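Local coordinates for protein NAD_Gly3P_dh, NAD-dependent glycerol-3-phosphate dehydrogenase (Streptosporangium roseum, PDB 5OCM) that binds NADP(H) and acts as an imine reductase, probably reducing imines to amines with hydride from NADPH, at residues A[28-33]-A[57-62]; A[6-11]-A[17-22]. All blocks are in the same frame, centred on the assembly; numbering follows the deposited sequence.

Contact 1. Residues A[28-33]-A[57-62]; sequences ATTVWN and AEASPL. With NAP (NADP nicotinamide-adenine-dinucleotide phosphate), chain G.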
# COMPACT_ATOMS: atom_id res chain seq x y z
N ALA A 28 15.12 -20.43 27.40
CA ALA A 28 16.50 -20.84 27.24
C ALA A 28 16.78 -21.07 25.76
O ALA A 28 16.07 -21.87 25.13
CB ALA A 28 16.79 -22.09 28.05
N THR A 29 17.77 -20.39 25.24
CA THR A 29 17.99 -20.30 23.81
C THR A 29 19.43 -20.65 23.45
O THR A 29 20.38 -20.04 23.95
CB THR A 29 17.64 -18.87 23.29
OG1 THR A 29 16.31 -18.56 23.69
CG2 THR A 29 17.75 -18.81 21.83
N THR A 30 19.58 -21.61 22.54
CA THR A 30 20.86 -21.94 21.93
C THR A 30 20.90 -21.36 20.50
O THR A 30 19.90 -21.41 19.77
CB THR A 30 21.08 -23.45 21.87
OG1 THR A 30 21.16 -23.96 23.23
CG2 THR A 30 22.35 -23.83 21.14
N VAL A 31 22.02 -20.76 20.13
CA VAL A 31 22.21 -20.20 18.82
C VAL A 31 23.43 -20.72 18.09
O VAL A 31 24.40 -21.15 18.69
CB VAL A 31 22.28 -18.65 18.89
CG1 VAL A 31 21.04 -18.09 19.58
CG2 VAL A 31 23.52 -18.19 19.58
N TRP A 32 23.39 -20.64 16.75
CA TRP A 32 24.51 -21.03 15.89
C TRP A 32 24.40 -20.26 14.60
O TRP A 32 23.30 -19.98 14.10
CB TRP A 32 24.49 -22.53 15.59
CG TRP A 32 25.52 -22.93 14.56
CD1 TRP A 32 26.86 -23.23 14.76
CD2 TRP A 32 25.32 -23.04 13.15
NE1 TRP A 32 27.48 -23.51 13.60
CE2 TRP A 32 26.57 -23.40 12.57
CE3 TRP A 32 24.23 -22.82 12.31
CZ2 TRP A 32 26.74 -23.61 11.20
CZ3 TRP A 32 24.41 -23.02 10.92
CH2 TRP A 32 25.63 -23.42 10.40
N ASN A 33 25.56 -19.93 14.03
CA ASN A 33 25.68 -19.28 12.72
C ASN A 33 26.88 -19.88 12.01
O ASN A 33 27.89 -20.20 12.67
CB ASN A 33 25.91 -17.78 12.89
CG ASN A 33 25.74 -17.02 11.58
OD1 ASN A 33 24.64 -17.11 10.94
ND2 ASN A 33 26.81 -16.30 11.14
N ALA A 57 21.27 -28.05 17.23
CA ALA A 57 20.06 -28.79 16.99
C ALA A 57 19.76 -29.77 18.13
O ALA A 57 18.60 -29.90 18.55
CB ALA A 57 20.10 -29.50 15.66
N GLU A 58 20.82 -30.37 18.67
CA GLU A 58 20.67 -31.36 19.73
C GLU A 58 20.23 -30.77 21.04
O GLU A 58 19.78 -31.49 21.90
CB GLU A 58 22.02 -32.12 20.01
CG GLU A 58 22.35 -33.20 19.03
CD GLU A 58 23.68 -33.88 19.30
OE1 GLU A 58 24.62 -33.31 19.94
OE2 GLU A 58 23.78 -35.02 18.81
N ALA A 59 20.37 -29.44 21.21
CA ALA A 59 20.13 -28.81 22.51
C ALA A 59 18.66 -28.58 22.86
O ALA A 59 18.34 -28.43 24.05
CB ALA A 59 20.88 -27.50 22.55
N SER A 60 17.78 -28.55 21.85
CA SER A 60 16.41 -28.10 22.08
C SER A 60 15.36 -28.97 21.42
O SER A 60 15.62 -29.55 20.37
CB SER A 60 16.20 -26.65 21.55
OG SER A 60 17.27 -25.78 21.96
N PRO A 61 14.14 -28.98 21.96
CA PRO A 61 13.04 -29.69 21.28
C PRO A 61 12.41 -28.92 20.12
O PRO A 61 11.61 -29.51 19.39
CB PRO A 61 11.99 -29.85 22.38
CG PRO A 61 12.26 -28.74 23.33
CD PRO A 61 13.75 -28.52 23.30
N LEU A 62 12.75 -27.65 19.97
CA LEU A 62 12.19 -26.76 18.93
C LEU A 62 13.39 -26.09 18.26
O LEU A 62 14.20 -25.44 18.95
CB LEU A 62 11.27 -25.72 19.54
CG LEU A 62 10.59 -24.75 18.62
CD1 LEU A 62 9.60 -25.47 17.78
CD2 LEU A 62 9.88 -23.63 19.32
PA NAP G . 21.13 -11.94 6.27
O1A NAP G . 21.46 -10.82 7.25
O2A NAP G . 21.76 -11.71 4.98
O5B NAP G . 21.52 -13.41 6.86
C5B NAP G . 21.68 -14.51 5.97
C4B NAP G . 21.94 -15.67 6.91
O4B NAP G . 21.96 -16.91 6.21
C3B NAP G . 23.28 -15.58 7.71
O3B NAP G . 23.12 -16.08 9.06
C2B NAP G . 24.18 -16.50 6.87
O2B NAP G . 25.36 -16.98 7.56
C1B NAP G . 23.21 -17.59 6.52
N9A NAP G . 23.62 -18.41 5.40
C8A NAP G . 23.69 -18.09 4.10
N7A NAP G . 24.11 -19.12 3.37
C5A NAP G . 24.32 -20.13 4.24
C6A NAP G . 24.76 -21.51 4.13
N6A NAP G . 25.08 -22.03 2.89
N1A NAP G . 24.94 -22.22 5.27
C2A NAP G . 24.64 -21.72 6.49
N3A NAP G . 24.19 -20.46 6.67
C4A NAP G . 24.02 -19.67 5.58
O3 NAP G . 19.59 -12.10 5.95
PN NAP G . 18.38 -11.77 7.02
O1N NAP G . 17.89 -10.40 6.78
O2N NAP G . 18.70 -12.37 8.40
O5D NAP G . 17.32 -12.72 6.26
C5D NAP G . 17.28 -14.11 6.60
C4D NAP G . 15.99 -14.66 6.03
O4D NAP G . 14.86 -13.96 6.69
C3D NAP G . 15.93 -14.49 4.50
O3D NAP G . 15.30 -15.62 3.88
C2D NAP G . 15.04 -13.23 4.41
O2D NAP G . 14.34 -13.05 3.17
C1D NAP G . 14.10 -13.46 5.62
N1N NAP G . 13.47 -12.24 6.10
C2N NAP G . 14.20 -11.21 6.48
C3N NAP G . 13.58 -10.02 6.91
C7N NAP G . 14.33 -8.79 7.28
O7N NAP G . 13.63 -7.78 7.50
N7N NAP G . 15.63 -8.80 7.35
C4N NAP G . 12.18 -9.96 7.00
C5N NAP G . 11.47 -11.11 6.69
C6N NAP G . 12.15 -12.23 6.24
P2B NAP G . 26.68 -16.07 7.56
O1X NAP G . 26.48 -15.06 8.64
O2X NAP G . 27.71 -17.14 7.78
O3X NAP G . 26.83 -15.59 6.12

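Contact 2. Residues A[6-11]-A[17-22]; sequences VTVLGL and ALAGAF. With NAP (NADP nicotinamide-adenine-dinucleotide phosphate), chain G.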
# COMPACT_ATOMS: atom_id res chain seq x y z
N VAL A 6 14.70 -23.64 22.94
CA VAL A 6 14.63 -23.31 21.53
C VAL A 6 16.03 -23.04 20.99
O VAL A 6 16.87 -22.50 21.68
CB VAL A 6 13.62 -22.14 21.28
CG1 VAL A 6 14.09 -20.92 21.93
CG2 VAL A 6 13.47 -21.86 19.79
N THR A 7 16.29 -23.52 19.78
CA THR A 7 17.50 -23.29 19.00
C THR A 7 17.18 -22.40 17.78
O THR A 7 16.16 -22.62 17.13
CB THR A 7 18.13 -24.61 18.55
OG1 THR A 7 18.68 -25.27 19.73
CG2 THR A 7 19.24 -24.39 17.54
N VAL A 8 18.03 -21.40 17.52
CA VAL A 8 17.99 -20.63 16.32
C VAL A 8 19.27 -20.91 15.51
O VAL A 8 20.41 -20.73 16.01
CB VAL A 8 17.85 -19.12 16.58
CG1 VAL A 8 17.86 -18.34 15.26
CG2 VAL A 8 16.58 -18.85 17.39
N LEU A 9 19.07 -21.40 14.27
CA LEU A 9 20.14 -21.56 13.30
C LEU A 9 20.04 -20.45 12.27
O LEU A 9 19.05 -20.37 11.55
CB LEU A 9 20.02 -22.90 12.59
CG LEU A 9 19.88 -24.13 13.48
CD1 LEU A 9 19.69 -25.40 12.65
CD2 LEU A 9 21.07 -24.30 14.40
N GLY A 10 21.07 -19.61 12.23
CA GLY A 10 21.17 -18.48 11.32
C GLY A 10 21.02 -17.19 12.09
O GLY A 10 19.96 -16.93 12.67
N LEU A 11 22.09 -16.41 12.13
CA LEU A 11 22.17 -15.19 12.92
C LEU A 11 22.49 -14.00 12.05
O LEU A 11 23.35 -13.17 12.40
CB LEU A 11 23.17 -15.32 14.05
CG LEU A 11 22.89 -16.41 15.03
CD1 LEU A 11 24.01 -16.47 16.09
CD2 LEU A 11 21.50 -16.35 15.71
N ALA A 17 17.30 -11.13 15.66
CA ALA A 17 16.07 -10.63 16.27
C ALA A 17 15.21 -11.81 16.80
O ALA A 17 14.59 -11.71 17.86
CB ALA A 17 15.26 -9.82 15.27
N LEU A 18 15.17 -12.91 16.06
CA LEU A 18 14.41 -14.07 16.52
C LEU A 18 14.97 -14.57 17.86
O LEU A 18 14.22 -14.77 18.85
CB LEU A 18 14.46 -15.19 15.49
CG LEU A 18 13.90 -14.97 14.09
CD1 LEU A 18 14.16 -16.17 13.22
CD2 LEU A 18 12.41 -14.64 14.13
N ALA A 19 16.28 -14.82 17.90
CA ALA A 19 16.95 -15.26 19.13
C ALA A 19 16.75 -14.26 20.27
O ALA A 19 16.43 -14.66 21.39
CB ALA A 19 18.41 -15.51 18.89
N GLY A 20 16.90 -12.97 19.98
CA GLY A 20 16.64 -11.95 20.99
C GLY A 20 15.24 -11.97 21.59
O GLY A 20 15.06 -11.77 22.79
N ALA A 21 14.23 -12.24 20.75
CA ALA A 21 12.85 -12.28 21.20
C ALA A 21 12.59 -13.49 22.06
O ALA A 21 11.88 -13.40 23.09
CB ALA A 21 11.90 -12.26 20.01
N PHE A 22 13.16 -14.63 21.70
CA PHE A 22 13.04 -15.81 22.54
C PHE A 22 13.67 -15.56 23.92
O PHE A 22 13.08 -15.93 24.94
CB PHE A 22 13.63 -17.05 21.90
CG PHE A 22 12.83 -17.61 20.75
CD1 PHE A 22 11.50 -17.92 20.88
CD2 PHE A 22 13.48 -17.87 19.50
CE1 PHE A 22 10.80 -18.48 19.82
CE2 PHE A 22 12.79 -18.40 18.45
CZ PHE A 22 11.44 -18.72 18.61
PA NAP G . 21.13 -11.94 6.27
O1A NAP G . 21.46 -10.82 7.25
O2A NAP G . 21.76 -11.71 4.98
O5B NAP G . 21.52 -13.41 6.86
C5B NAP G . 21.68 -14.51 5.97
C4B NAP G . 21.94 -15.67 6.91
O4B NAP G . 21.96 -16.91 6.21
C3B NAP G . 23.28 -15.58 7.71
O3B NAP G . 23.12 -16.08 9.06
C2B NAP G . 24.18 -16.50 6.87
O2B NAP G . 25.36 -16.98 7.56
C1B NAP G . 23.21 -17.59 6.52
N9A NAP G . 23.62 -18.41 5.40
C8A NAP G . 23.69 -18.09 4.10
N7A NAP G . 24.11 -19.12 3.37
C5A NAP G . 24.32 -20.13 4.24
C6A NAP G . 24.76 -21.51 4.13
N6A NAP G . 25.08 -22.03 2.89
N1A NAP G . 24.94 -22.22 5.27
C2A NAP G . 24.64 -21.72 6.49
N3A NAP G . 24.19 -20.46 6.67
C4A NAP G . 24.02 -19.67 5.58
O3 NAP G . 19.59 -12.10 5.95
PN NAP G . 18.38 -11.77 7.02
O1N NAP G . 17.89 -10.40 6.78
O2N NAP G . 18.70 -12.37 8.40
O5D NAP G . 17.32 -12.72 6.26
C5D NAP G . 17.28 -14.11 6.60
C4D NAP G . 15.99 -14.66 6.03
O4D NAP G . 14.86 -13.96 6.69
C3D NAP G . 15.93 -14.49 4.50
O3D NAP G . 15.30 -15.62 3.88
C2D NAP G . 15.04 -13.23 4.41
O2D NAP G . 14.34 -13.05 3.17
C1D NAP G . 14.10 -13.46 5.62
N1N NAP G . 13.47 -12.24 6.10
C2N NAP G . 14.20 -11.21 6.48
C3N NAP G . 13.58 -10.02 6.91
C7N NAP G . 14.33 -8.79 7.28
O7N NAP G . 13.63 -7.78 7.50
N7N NAP G . 15.63 -8.80 7.35
C4N NAP G . 12.18 -9.96 7.00
C5N NAP G . 11.47 -11.11 6.69
C6N NAP G . 12.15 -12.23 6.24
P2B NAP G . 26.68 -16.07 7.56
O1X NAP G . 26.48 -15.06 8.64
O2X NAP G . 27.71 -17.14 7.78
O3X NAP G . 26.83 -15.59 6.12

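Contact 1. Residues A[28-33]-A[57-62]
Thr30 meets Ala59 where the second strand of the Rossmann-type NADP-binding domain passes the turn after helix 53-58. The touch is small. CB of Ala59 lies 3.6 Å from OG1 of Thr30. With chi1 at -64°, Thr30 sets OG1 beside its own backbone N and CG2 anti to that N, and in this rotamer both branches border the methyl, CG2 at 4.2 Å from Ala59 CB. The approach of OG1 to the methyl is van der Waals packing; its polar partner is Thr4 OG1, to which it is hydrogen-bonded. Ser60 comes only to 4.5 Å, OG to Thr30 CB, and its OG bonds to Thr4 and Thr7. Thr4 therefore ties both segments together, although no hydrogen bond runs directly between them.

At the far end of 28-33, Asn33 binds the adenosine ribose of NADP and its 2'-phosphate. Its CG is anti to the backbone N (chi1 -167°), and both ends of the amide face the cofactor. O3B donates to Asn33 OD1 over 2.6 Å. Asn33 ND2 gives a nearly straight bond, 172° at the hydrogen, to phosphate oxygen O1X at 2.8 Å. Replacing this asparagine with alanine removes the whole amide and would probably leave O3B and the 2'-phosphate each short of one partner. OD1 also accepts from Leu11 N and ND2 also donates to Ser35 O, which fixes the amide's flip.

Contact 2. Residues A[6-11]-A[17-22]
The first beta-alpha-beta unit of the Rossmann fold begins here, with strand 6-9 packed against helix 13-24. Strand 6-9 and helix segment 17-22 run nearly antiparallel, at 165°, with their axes 8.8 Å apart. The interface is apolar. Phe22 carries much of it. Val6 lies over one face of the ring: CG2 makes a CH-pi contact 3.9 Å from the ring centroid, and CG1 sits 3.7 Å from CG of Phe22, near the root of the ring. Val6 has chi1 at 64°, which places CG1 between its backbone N and carbonyl carbon and brings both methyls to the ring. Val8 comes instead at the ring edge, its CG2 3.9 Å from Phe22 CD2. The same methyl reaches Ala19 CB at 4.1 Å. Beyond the strand, Gly10 is the first glycine of a GxGxxG sequence, consistent with a Rossmann-type dinucleotide-binding turn. Its backbone angles would jam a side chain against the preceding carbonyl. Leu11 N then gives a weak hydrogen bond to O3B of NADP. The helix also lies against strand 29-32, Phe22 on Thr29 and Ala19 on Val31. Strand 62-65 flanks Val6 through Leu62 and Val64, and Leu42 of helix 40-44 meets Ala19 and Leu11.

Overall arrangement
Both contacts are largely buried, and their centres lie about 9 Å apart in one Rossmann-type domain. Contact 2 is the larger and purely apolar between its segments. Contact 1 is a slight touch, with the partly exposed Ala59 on one side and hydroxyls bonded to third residues. Strands 6-9 and 29-32 are neighbours in the same sheet, and helix 13-24 connects them in the chain. The contacts also meet directly: hydroxyls of Ser60 and Thr7 join them, and CB of Phe22 packs against Thr29 OG1. Both reach the same NADP, contact 1 by a side-chain amide and contact 2 by a backbone N-H whose bond is weak.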